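Local coordinates for esterase (PDB 4W9R) that probably hydrolyses ester bonds, acting on a substrate that the structure alone does not show, at the interface of chains A and B. Residues are numbered along the deposited sequence; one frame, centred on the assembly and turned at random. Chains: chain A/B, Uncharacterized protein.

The interface of chains A and B. Residues chain A 45-46, 48-49, 218, 222; chain B 52-53, 56, 59.
The aromatic ring of B:Tyr56 inserts between helices 43-59 and 217-232 of chain A, where A:Leu222 covers one of its faces. In this putative esterase the two-fold interface pairs helix 43-59 of each chain with its counterpart; the pairing may or may not persist in solution. The tight part centres on the tyrosine. CD2 of A:Leu222 sits over the middle of the ring, 3.7 Å from its centroid in a CH-pi contact, and CG of the same leucine approaches ring atom CE2 of B:Tyr56 at 3.5 Å. The tyrosine CG stands anti to its backbone N (chi1 173°), which sends the ring out across the partner. At its tip, the phenol OH of B:Tyr56 donates a hydrogen bond of 2.9 Å to the backbone carbonyl O of A:Asn218, reaching a lone pair of that oxygen within the plane of the carbonyl, at 113° to the C=O bond. A:Pro49 lies roughly perpendicular to the tyrosine side chain, its CG 3.9 Å from CD1 of B:Tyr56. An alanine in place of B:Tyr56 would probably leave the A:Asn218 carbonyl without its phenol partner and open a gap beneath A:Leu222. Beyond the other branch of that leucine, CG of selenomethionine B:Met53 lies 3.8 Å from A:Leu222 CD1. Packing is looser towards A:Thr45 and A:Glu48: the poorly ordered B:Gln59 merely brings OE1 to 3.8 Å from A:Thr45 CG2, and B:Ser52 lays CB against the backbone O of A:Glu48, itself poorly ordered.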
ATOM      1  N   THR A  45      -6.750  -8.886  -7.811  1.00 35.46           N
ATOM      2  CA  THR A  45      -5.497  -8.237  -7.437  1.00 34.69           C
ATOM      3  C   THR A  45      -5.702  -7.260  -6.277  1.00 43.84           C
ATOM      4  O   THR A  45      -5.101  -7.410  -5.213  1.00 53.65           O
ATOM      5  CB  THR A  45      -4.860  -7.487  -8.625  1.00 35.85           C
ATOM      6  OG1 THR A  45      -5.819  -6.595  -9.206  1.00 48.72           O
ATOM      7  CG2 THR A  45      -4.380  -8.470  -9.682  1.00 29.50           C
ATOM      8  N   LEU A  46      -6.530  -6.243  -6.506  1.00 34.96           N
ATOM      9  CA  LEU A  46      -6.680  -5.115  -5.584  1.00 38.44           C
ATOM     10  C   LEU A  46      -7.348  -5.392  -4.229  1.00 36.80           C
ATOM     11  O   LEU A  46      -7.268  -4.554  -3.332  1.00 41.12           O
ATOM     12  CB  LEU A  46      -7.463  -4.000  -6.280  1.00 31.51           C
ATOM     13  CG  LEU A  46      -6.826  -3.366  -7.515  1.00 31.38           C
ATOM     14  CD1 LEU A  46      -7.700  -2.237  -8.038  1.00 31.82           C
ATOM     15  CD2 LEU A  46      -5.431  -2.859  -7.195  1.00 33.19           C
ATOM     16  N   GLU A  48      -6.935  -7.631  -1.515  1.00 34.80           N
ATOM     17  CA  GLU A  48      -6.109  -7.745  -0.316  1.00 26.63           C
ATOM     18  C   GLU A  48      -5.394  -6.438   0.062  1.00 39.46           C
ATOM     19  O   GLU A  48      -5.365  -6.086   1.243  1.00 46.72           O
ATOM     20  CB  GLU A  48      -5.084  -8.873  -0.475  1.00 41.61           C
ATOM     21  CG  GLU A  48      -5.691 -10.261  -0.597  1.00 60.50           C
ATOM     22  CD  GLU A  48      -4.638 -11.352  -0.673  1.00 82.91           C
ATOM     23  OE1 GLU A  48      -4.934 -12.429  -1.233  1.00 91.02           O
ATOM     24  OE2 GLU A  48      -3.515 -11.134  -0.170  1.00 86.66           O
ATOM     25  N   PRO A  49      -4.809  -5.719  -0.919  1.00 44.30           N
ATOM     26  CA  PRO A  49      -4.208  -4.436  -0.531  1.00 38.52           C
ATOM     27  C   PRO A  49      -5.219  -3.441   0.038  1.00 33.12           C
ATOM     28  O   PRO A  49      -4.909  -2.762   1.014  1.00 37.56           O
ATOM     29  CB  PRO A  49      -3.619  -3.913  -1.844  1.00 31.65           C
ATOM     30  CG  PRO A  49      -3.344  -5.136  -2.634  1.00 34.36           C
ATOM     31  CD  PRO A  49      -4.473  -6.066  -2.314  1.00 34.05           C
ATOM     32  N   ASN A 218       2.236  -0.920 -11.437  1.00 28.94           N
ATOM     33  CA  ASN A 218       1.710  -1.670 -10.303  1.00 28.53           C
ATOM     34  C   ASN A 218       2.073  -1.041  -8.964  1.00 38.61           C
ATOM     35  O   ASN A 218       1.278  -1.062  -8.023  1.00 30.69           O
ATOM     36  CB  ASN A 218       2.200  -3.115 -10.357  1.00 27.12           C
ATOM     37  CG  ASN A 218       1.570  -3.899 -11.490  1.00 37.31           C
ATOM     38  OD1 ASN A 218       0.388  -3.731 -11.789  1.00 36.70           O
ATOM     39  ND2 ASN A 218       2.357  -4.754 -12.132  1.00 40.02           N
ATOM     40  N   LEU A 222      -0.682   0.877  -5.965  1.00 33.55           N
ATOM     41  CA  LEU A 222      -0.650   0.675  -4.520  1.00 32.27           C
ATOM     42  C   LEU A 222      -0.620   2.010  -3.792  1.00 33.78           C
ATOM     43  O   LEU A 222      -1.356   2.223  -2.828  1.00 29.19           O
ATOM     44  CB  LEU A 222       0.562  -0.162  -4.111  1.00 25.02           C
ATOM     45  CG  LEU A 222       0.527  -1.650  -4.446  1.00 30.87           C
ATOM     46  CD1 LEU A 222       1.779  -2.335  -3.922  1.00 29.18           C
ATOM     47  CD2 LEU A 222      -0.725  -2.299  -3.877  1.00 28.14           C
TER
ATOM     48  N   SER B  52       0.356  -8.326   2.093  1.00 26.87           N
ATOM     49  CA  SER B  52      -0.562  -8.121   0.978  1.00 24.64           C
ATOM     50  C   SER B  52       0.161  -7.572  -0.252  1.00 30.54           C
ATOM     51  O   SER B  52      -0.195  -7.900  -1.383  1.00 41.00           O
ATOM     52  CB  SER B  52      -1.698  -7.179   1.378  1.00 15.44           C
ATOM     53  OG  SER B  52      -1.217  -5.865   1.599  1.00 40.81           O
HETATM   54  N   MSE B  53       1.174  -6.739  -0.032  1.00 24.08           N
HETATM   55  CA  MSE B  53       1.887  -6.121  -1.144  1.00 27.68           C
HETATM   56  C   MSE B  53       2.908  -7.058  -1.798  1.00 32.55           C
HETATM   57  O   MSE B  53       3.173  -6.939  -2.993  1.00 44.09           O
HETATM   58  CB  MSE B  53       2.572  -4.828  -0.688  1.00 16.35           C
HETATM   59  CG  MSE B  53       1.592  -3.691  -0.393  1.00 28.13           C
HETATM   60 SE   MSE B  53       2.440  -1.978   0.017  1.00 59.34          SE
HETATM   61  CE  MSE B  53       0.957  -1.098   0.928  1.00 60.16           C
ATOM     62  N   TYR B  56       0.798  -9.175  -3.923  1.00 28.01           N
ATOM     63  CA  TYR B  56       0.390  -8.329  -5.036  1.00 29.09           C
ATOM     64  C   TYR B  56       1.449  -8.325  -6.135  1.00 32.61           C
ATOM     65  O   TYR B  56       1.157  -8.622  -7.293  1.00 36.00           O
ATOM     66  CB  TYR B  56       0.125  -6.912  -4.522  1.00 30.96           C
ATOM     67  CG  TYR B  56      -0.146  -5.859  -5.574  1.00 22.91           C
ATOM     68  CD1 TYR B  56      -1.434  -5.629  -6.041  1.00 25.73           C
ATOM     69  CD2 TYR B  56       0.881  -5.064  -6.066  1.00 25.22           C
ATOM     70  CE1 TYR B  56      -1.686  -4.653  -6.986  1.00 24.35           C
ATOM     71  CE2 TYR B  56       0.640  -4.090  -7.012  1.00 25.15           C
ATOM     72  CZ  TYR B  56      -0.644  -3.887  -7.467  1.00 33.25           C
ATOM     73  OH  TYR B  56      -0.881  -2.913  -8.408  1.00 35.31           O
ATOM     74  N   GLN B  59       1.884 -11.713  -7.899  1.00 30.39           N
ATOM     75  CA  GLN B  59       0.851 -12.033  -8.882  1.00 40.23           C
ATOM     76  C   GLN B  59       1.144 -11.370 -10.225  1.00 37.92           C
ATOM     77  O   GLN B  59       0.774 -11.893 -11.276  1.00 35.15           O
ATOM     78  CB  GLN B  59      -0.529 -11.609  -8.374  1.00 41.50           C
ATOM     79  CG  GLN B  59      -1.041 -12.434  -7.204  1.00 64.25           C
ATOM     80  CD  GLN B  59      -2.379 -11.944  -6.682  1.00 73.34           C
ATOM     81  OE1 GLN B  59      -3.036 -11.113  -7.309  1.00 77.47           O
ATOM     82  NE2 GLN B  59      -2.788 -12.455  -5.526  1.00 70.08           N
TER